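Local coordinates for hypothetical protein yibA (PDB 1OYZ) that is of unknown function, tentatively assigned an oxidoreductase activity, and is a largely helical protein containing HEAT repeats, at residues A[161-169]-A[188-197]. Residues are numbered along the deposited sequence; the frame is centred on the assembly and turned at random.
Sequences IPLLINLLK and YDNSDIRDCF
Ile165 faces Ile193 where helix 161-168 and the first turns of helix 191-200 run side by side in the same direction, the axes of 161-168 and 191-197 being 10.5 Å apart at closest approach and inclined by 15°. The seam between them is mostly apolar. At its N-terminal end Ile161 lies over one face of the Tyr188 ring, with CG1 3.9 Å from Tyr188 CD1, while Leu164 CD2 meets the rim of the same ring near its plane. One turn on, Ile165 has CG1 anti to its own carbonyl carbon (chi1 -68°) and the chain extended beyond it, which brings CD1 to Asp192 CB at 3.8 Å and lets CG1 rest on Ile193 CG2. Leu168 then splits its two methyls: CD1 packs on Cys196 CB at 3.8 Å, and CD2 reaches the edge of the Phe197 ring, 4.0 Å from CE1.

Asn190 does two jobs. As N-cap of the second helix it accepts from the backbone, Ile193 N to Asn190 OD1 being 2.8 Å, with the donor tilted 29° from the carbonyl plane; its ND2 sits against Ile161 CG2. A leucine in its place would probably leave Ile193 N without this capping acceptor and the first turn less firmly fixed. Just before the cap, Asp189 is held side-on by Arg194 through NE and NH2, a salt bridge tying the incoming loop to the helix.

Such side-by-side parallel packing, with helix 173-186 between the two in sequence, is consistent with a HEAT-like helical solenoid. Leu168 touches Ile183 on that connecting helix and Phe197 touches Asn184, while Leu164 reaches back to Ile152 of helix 142-153.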
ATOM      1  N   ILE A 161     -12.986  -0.446   8.376  1.00 47.87           N
ATOM      2  CA  ILE A 161     -13.517  -1.659   7.773  1.00 45.84           C
ATOM      3  C   ILE A 161     -14.487  -1.405   6.643  1.00 43.72           C
ATOM      4  O   ILE A 161     -14.294  -1.876   5.534  1.00 42.12           O
ATOM      5  CB  ILE A 161     -14.170  -2.544   8.838  1.00 47.36           C
ATOM      6  CG1 ILE A 161     -13.049  -3.138   9.697  1.00 46.68           C
ATOM      7  CG2 ILE A 161     -15.087  -3.616   8.175  1.00 48.46           C
ATOM      8  CD1 ILE A 161     -13.507  -4.074  10.797  1.00 49.78           C
ATOM      9  N   PRO A 162     -15.547  -0.654   6.915  1.00 42.16           N
ATOM     10  CA  PRO A 162     -16.547  -0.336   5.902  1.00 39.71           C
ATOM     11  C   PRO A 162     -15.902   0.287   4.657  1.00 39.73           C
ATOM     12  O   PRO A 162     -16.296  -0.002   3.533  1.00 39.20           O
ATOM     13  CB  PRO A 162     -17.467   0.626   6.630  1.00 40.06           C
ATOM     14  CG  PRO A 162     -17.338   0.189   8.092  1.00 41.52           C
ATOM     15  CD  PRO A 162     -15.880  -0.062   8.225  1.00 42.94           C
ATOM     16  N   LEU A 163     -14.909   1.145   4.863  1.00 40.18           N
ATOM     17  CA  LEU A 163     -14.221   1.796   3.746  1.00 38.95           C
ATOM     18  C   LEU A 163     -13.498   0.704   2.958  1.00 36.86           C
ATOM     19  O   LEU A 163     -13.616   0.607   1.743  1.00 36.40           O
ATOM     20  CB  LEU A 163     -13.226   2.833   4.274  1.00 35.39           C
ATOM     21  CG  LEU A 163     -13.788   3.944   5.180  1.00 38.53           C
ATOM     22  CD1 LEU A 163     -12.670   4.968   5.374  1.00 35.23           C
ATOM     23  CD2 LEU A 163     -15.045   4.644   4.573  1.00 34.22           C
ATOM     24  N   LEU A 164     -12.750  -0.103   3.696  1.00 35.76           N
ATOM     25  CA  LEU A 164     -12.021  -1.242   3.171  1.00 35.90           C
ATOM     26  C   LEU A 164     -12.934  -2.108   2.295  1.00 36.47           C
ATOM     27  O   LEU A 164     -12.597  -2.449   1.156  1.00 35.96           O
ATOM     28  CB  LEU A 164     -11.478  -2.059   4.346  1.00 36.23           C
ATOM     29  CG  LEU A 164      -9.956  -2.024   4.546  1.00 37.33           C
ATOM     30  CD1 LEU A 164      -9.345  -0.847   3.820  1.00 36.26           C
ATOM     31  CD2 LEU A 164      -9.638  -1.990   6.036  1.00 36.67           C
ATOM     32  N   ILE A 165     -14.115  -2.431   2.817  1.00 38.12           N
ATOM     33  CA  ILE A 165     -15.058  -3.239   2.074  1.00 37.94           C
ATOM     34  C   ILE A 165     -15.425  -2.561   0.771  1.00 37.95           C
ATOM     35  O   ILE A 165     -15.427  -3.202  -0.280  1.00 38.08           O
ATOM     36  CB  ILE A 165     -16.319  -3.518   2.933  1.00 40.80           C
ATOM     37  CG1 ILE A 165     -15.941  -4.425   4.097  1.00 39.06           C
ATOM     38  CG2 ILE A 165     -17.412  -4.176   2.099  1.00 40.04           C
ATOM     39  CD1 ILE A 165     -17.095  -4.757   5.025  1.00 42.22           C
ATOM     40  N   ASN A 166     -15.716  -1.260   0.802  1.00 38.06           N
ATOM     41  CA  ASN A 166     -16.069  -0.602  -0.457  1.00 37.02           C
ATOM     42  C   ASN A 166     -14.885  -0.619  -1.437  1.00 34.81           C
ATOM     43  O   ASN A 166     -15.089  -0.738  -2.640  1.00 35.35           O
ATOM     44  CB  ASN A 166     -16.540   0.838  -0.215  1.00 40.97           C
ATOM     45  CG  ASN A 166     -17.614   1.278  -1.212  1.00 42.86           C
ATOM     46  OD1 ASN A 166     -18.695   0.700  -1.264  1.00 45.06           O
ATOM     47  ND2 ASN A 166     -17.309   2.292  -2.017  1.00 45.20           N
ATOM     48  N   LEU A 167     -13.656  -0.520  -0.928  1.00 31.86           N
ATOM     49  CA  LEU A 167     -12.473  -0.540  -1.794  1.00 31.41           C
ATOM     50  C   LEU A 167     -12.259  -1.933  -2.401  1.00 32.08           C
ATOM     51  O   LEU A 167     -11.654  -2.078  -3.460  1.00 31.48           O
ATOM     52  CB  LEU A 167     -11.217  -0.082  -1.022  1.00 28.22           C
ATOM     53  CG  LEU A 167     -11.260   1.403  -0.586  1.00 30.90           C
ATOM     54  CD1 LEU A 167     -10.107   1.755   0.355  1.00 31.07           C
ATOM     55  CD2 LEU A 167     -11.216   2.297  -1.826  1.00 29.76           C
ATOM     56  N   LEU A 168     -12.733  -2.964  -1.714  1.00 32.57           N
ATOM     57  CA  LEU A 168     -12.609  -4.297  -2.268  1.00 34.71           C
ATOM     58  C   LEU A 168     -13.435  -4.325  -3.553  1.00 36.39           C
ATOM     59  O   LEU A 168     -13.139  -5.091  -4.474  1.00 38.01           O
ATOM     60  CB  LEU A 168     -13.169  -5.341  -1.309  1.00 33.43           C
ATOM     61  CG  LEU A 168     -12.377  -5.618  -0.040  1.00 34.58           C
ATOM     62  CD1 LEU A 168     -13.192  -6.552   0.879  1.00 32.45           C
ATOM     63  CD2 LEU A 168     -11.040  -6.244  -0.406  1.00 34.02           C
ATOM     64  N   LYS A 169     -14.467  -3.482  -3.611  1.00 37.08           N
ATOM     65  CA  LYS A 169     -15.359  -3.439  -4.761  1.00 39.52           C
ATOM     66  C   LYS A 169     -14.907  -2.434  -5.788  1.00 40.00           C
ATOM     67  O   LYS A 169     -15.615  -2.154  -6.758  1.00 39.92           O
ATOM     68  CB  LYS A 169     -16.780  -3.089  -4.317  1.00 42.86           C
ATOM     69  CG  LYS A 169     -17.237  -3.814  -3.069  1.00 45.68           C
ATOM     70  CD  LYS A 169     -18.551  -3.222  -2.559  1.00 48.32           C
ATOM     71  CE  LYS A 169     -18.932  -3.756  -1.178  1.00 49.90           C
ATOM     72  NZ  LYS A 169     -20.340  -3.391  -0.838  1.00 50.18           N
ATOM     73  N   TYR A 188      -8.889  -8.740   9.776  1.00 51.66           N
ATOM     74  CA  TYR A 188     -10.259  -8.309   9.948  1.00 51.91           C
ATOM     75  C   TYR A 188     -11.163  -9.404   9.377  1.00 50.48           C
ATOM     76  O   TYR A 188     -10.853 -10.001   8.347  1.00 48.30           O
ATOM     77  CB  TYR A 188     -10.479  -6.997   9.203  1.00 55.53           C
ATOM     78  CG  TYR A 188      -9.741  -5.828   9.807  1.00 59.96           C
ATOM     79  CD1 TYR A 188      -9.493  -4.675   9.059  1.00 60.45           C
ATOM     80  CD2 TYR A 188      -9.307  -5.863  11.142  1.00 60.69           C
ATOM     81  CE1 TYR A 188      -8.828  -3.584   9.618  1.00 63.09           C
ATOM     82  CE2 TYR A 188      -8.641  -4.783  11.708  1.00 62.70           C
ATOM     83  CZ  TYR A 188      -8.403  -3.641  10.944  1.00 63.41           C
ATOM     84  OH  TYR A 188      -7.723  -2.569  11.503  1.00 64.85           O
ATOM     85  N   ASP A 189     -12.279  -9.673  10.035  1.00 49.33           N
ATOM     86  CA  ASP A 189     -13.155 -10.718   9.538  1.00 48.49           C
ATOM     87  C   ASP A 189     -14.620 -10.521   9.905  1.00 46.54           C
ATOM     88  O   ASP A 189     -14.958 -10.106  11.011  1.00 47.21           O
ATOM     89  CB  ASP A 189     -12.633 -12.079  10.032  1.00 47.57           C
ATOM     90  CG  ASP A 189     -13.344 -13.265   9.391  1.00 48.14           C
ATOM     91  OD1 ASP A 189     -13.942 -13.119   8.293  1.00 47.01           O
ATOM     92  OD2 ASP A 189     -13.279 -14.362   9.993  1.00 46.36           O
ATOM     93  N   ASN A 190     -15.476 -10.789   8.930  1.00 44.95           N
ATOM     94  CA  ASN A 190     -16.916 -10.702   9.087  1.00 43.93           C
ATOM     95  C   ASN A 190     -17.551 -11.281   7.830  1.00 44.59           C
ATOM     96  O   ASN A 190     -16.881 -11.510   6.811  1.00 43.76           O
ATOM     97  CB  ASN A 190     -17.397  -9.260   9.336  1.00 42.30           C
ATOM     98  CG  ASN A 190     -17.068  -8.313   8.202  1.00 41.07           C
ATOM     99  OD1 ASN A 190     -17.388  -8.554   7.041  1.00 37.82           O
ATOM    100  ND2 ASN A 190     -16.437  -7.204   8.549  1.00 43.58           N
ATOM    101  N   SER A 191     -18.845 -11.528   7.903  1.00 43.55           N
ATOM    102  CA  SER A 191     -19.538 -12.128   6.783  1.00 43.70           C
ATOM    103  C   SER A 191     -19.309 -11.365   5.478  1.00 42.76           C
ATOM    104  O   SER A 191     -19.099 -11.966   4.431  1.00 42.89           O
ATOM    105  CB  SER A 191     -21.027 -12.223   7.113  1.00 42.45           C
ATOM    106  OG  SER A 191     -21.750 -12.583   5.960  1.00 47.91           O
ATOM    107  N   ASP A 192     -19.333 -10.036   5.549  1.00 41.35           N
ATOM    108  CA  ASP A 192     -19.142  -9.220   4.368  1.00 40.56           C
ATOM    109  C   ASP A 192     -17.790  -9.387   3.681  1.00 38.30           C
ATOM    110  O   ASP A 192     -17.707  -9.438   2.454  1.00 37.03           O
ATOM    111  CB  ASP A 192     -19.354  -7.744   4.708  1.00 44.09           C
ATOM    112  CG  ASP A 192     -20.777  -7.442   5.164  1.00 47.10           C
ATOM    113  OD1 ASP A 192     -21.197  -7.903   6.258  1.00 48.44           O
ATOM    114  OD2 ASP A 192     -21.468  -6.735   4.413  1.00 45.92           O
ATOM    115  N   ILE A 193     -16.728  -9.454   4.470  1.00 39.11           N
ATOM    116  CA  ILE A 193     -15.397  -9.596   3.909  1.00 37.06           C
ATOM    117  C   ILE A 193     -15.262 -10.997   3.330  1.00 33.97           C
ATOM    118  O   ILE A 193     -14.735 -11.180   2.237  1.00 31.36           O
ATOM    119  CB  ILE A 193     -14.303  -9.310   4.974  1.00 40.01           C
ATOM    120  CG1 ILE A 193     -14.372 -10.313   6.112  1.00 44.31           C
ATOM    121  CG2 ILE A 193     -14.485  -7.914   5.548  1.00 39.93           C
ATOM    122  CD1 ILE A 193     -13.558 -11.590   5.845  1.00 49.08           C
ATOM    123  N   ARG A 194     -15.756 -11.998   4.036  1.00 31.95           N
ATOM    124  CA  ARG A 194     -15.663 -13.324   3.475  1.00 32.99           C
ATOM    125  C   ARG A 194     -16.390 -13.385   2.142  1.00 32.52           C
ATOM    126  O   ARG A 194     -15.832 -13.848   1.137  1.00 31.92           O
ATOM    127  CB  ARG A 194     -16.212 -14.345   4.445  1.00 34.47           C
ATOM    128  CG  ARG A 194     -15.209 -14.668   5.480  1.00 38.10           C
ATOM    129  CD  ARG A 194     -15.705 -15.721   6.382  1.00 43.10           C
ATOM    130  NE  ARG A 194     -14.884 -15.784   7.575  1.00 45.71           N
ATOM    131  CZ  ARG A 194     -14.884 -16.805   8.416  1.00 47.22           C
ATOM    132  NH1 ARG A 194     -15.666 -17.854   8.178  1.00 47.17           N
ATOM    133  NH2 ARG A 194     -14.104 -16.775   9.487  1.00 45.21           N
ATOM    134  N   ASP A 195     -17.622 -12.882   2.104  1.00 32.56           N
ATOM    135  CA  ASP A 195     -18.360 -12.922   0.851  1.00 31.83           C
ATOM    136  C   ASP A 195     -17.627 -12.133  -0.231  1.00 29.30           C
ATOM    137  O   ASP A 195     -17.617 -12.544  -1.395  1.00 29.55           O
ATOM    138  CB  ASP A 195     -19.810 -12.409   1.036  1.00 34.24           C
ATOM    139  CG  ASP A 195     -20.609 -13.252   2.052  1.00 38.64           C
ATOM    140  OD1 ASP A 195     -20.319 -14.459   2.178  1.00 37.42           O
ATOM    141  OD2 ASP A 195     -21.532 -12.713   2.719  1.00 40.89           O
ATOM    142  N   CYS A 196     -16.992 -11.013   0.115  1.00 27.49           N
ATOM    143  CA  CYS A 196     -16.287 -10.285  -0.949  1.00 26.57           C
ATOM    144  C   CYS A 196     -15.097 -11.118  -1.408  1.00 25.95           C
ATOM    145  O   CYS A 196     -14.803 -11.145  -2.591  1.00 26.29           O
ATOM    146  CB  CYS A 196     -15.818  -8.896  -0.490  1.00 28.87           C
ATOM    147  SG  CYS A 196     -17.179  -7.670  -0.294  1.00 36.41           S
ATOM    148  N   PHE A 197     -14.427 -11.810  -0.483  1.00 23.48           N
ATOM    149  CA  PHE A 197     -13.307 -12.628  -0.894  1.00 28.28           C
ATOM    150  C   PHE A 197     -13.770 -13.774  -1.822  1.00 28.41           C
ATOM    151  O   PHE A 197     -13.130 -14.009  -2.855  1.00 30.43           O
ATOM    152  CB  PHE A 197     -12.554 -13.165   0.328  1.00 33.22           C
ATOM    153  CG  PHE A 197     -11.598 -12.164   0.943  1.00 32.06           C
ATOM    154  CD1 PHE A 197     -11.581 -10.841   0.519  1.00 35.55           C
ATOM    155  CD2 PHE A 197     -10.721 -12.549   1.931  1.00 34.55           C
ATOM    156  CE1 PHE A 197     -10.693  -9.911   1.070  1.00 38.02           C
ATOM    157  CE2 PHE A 197      -9.822 -11.630   2.498  1.00 37.20           C
ATOM    158  CZ  PHE A 197      -9.806 -10.305   2.066  1.00 36.84           C
TER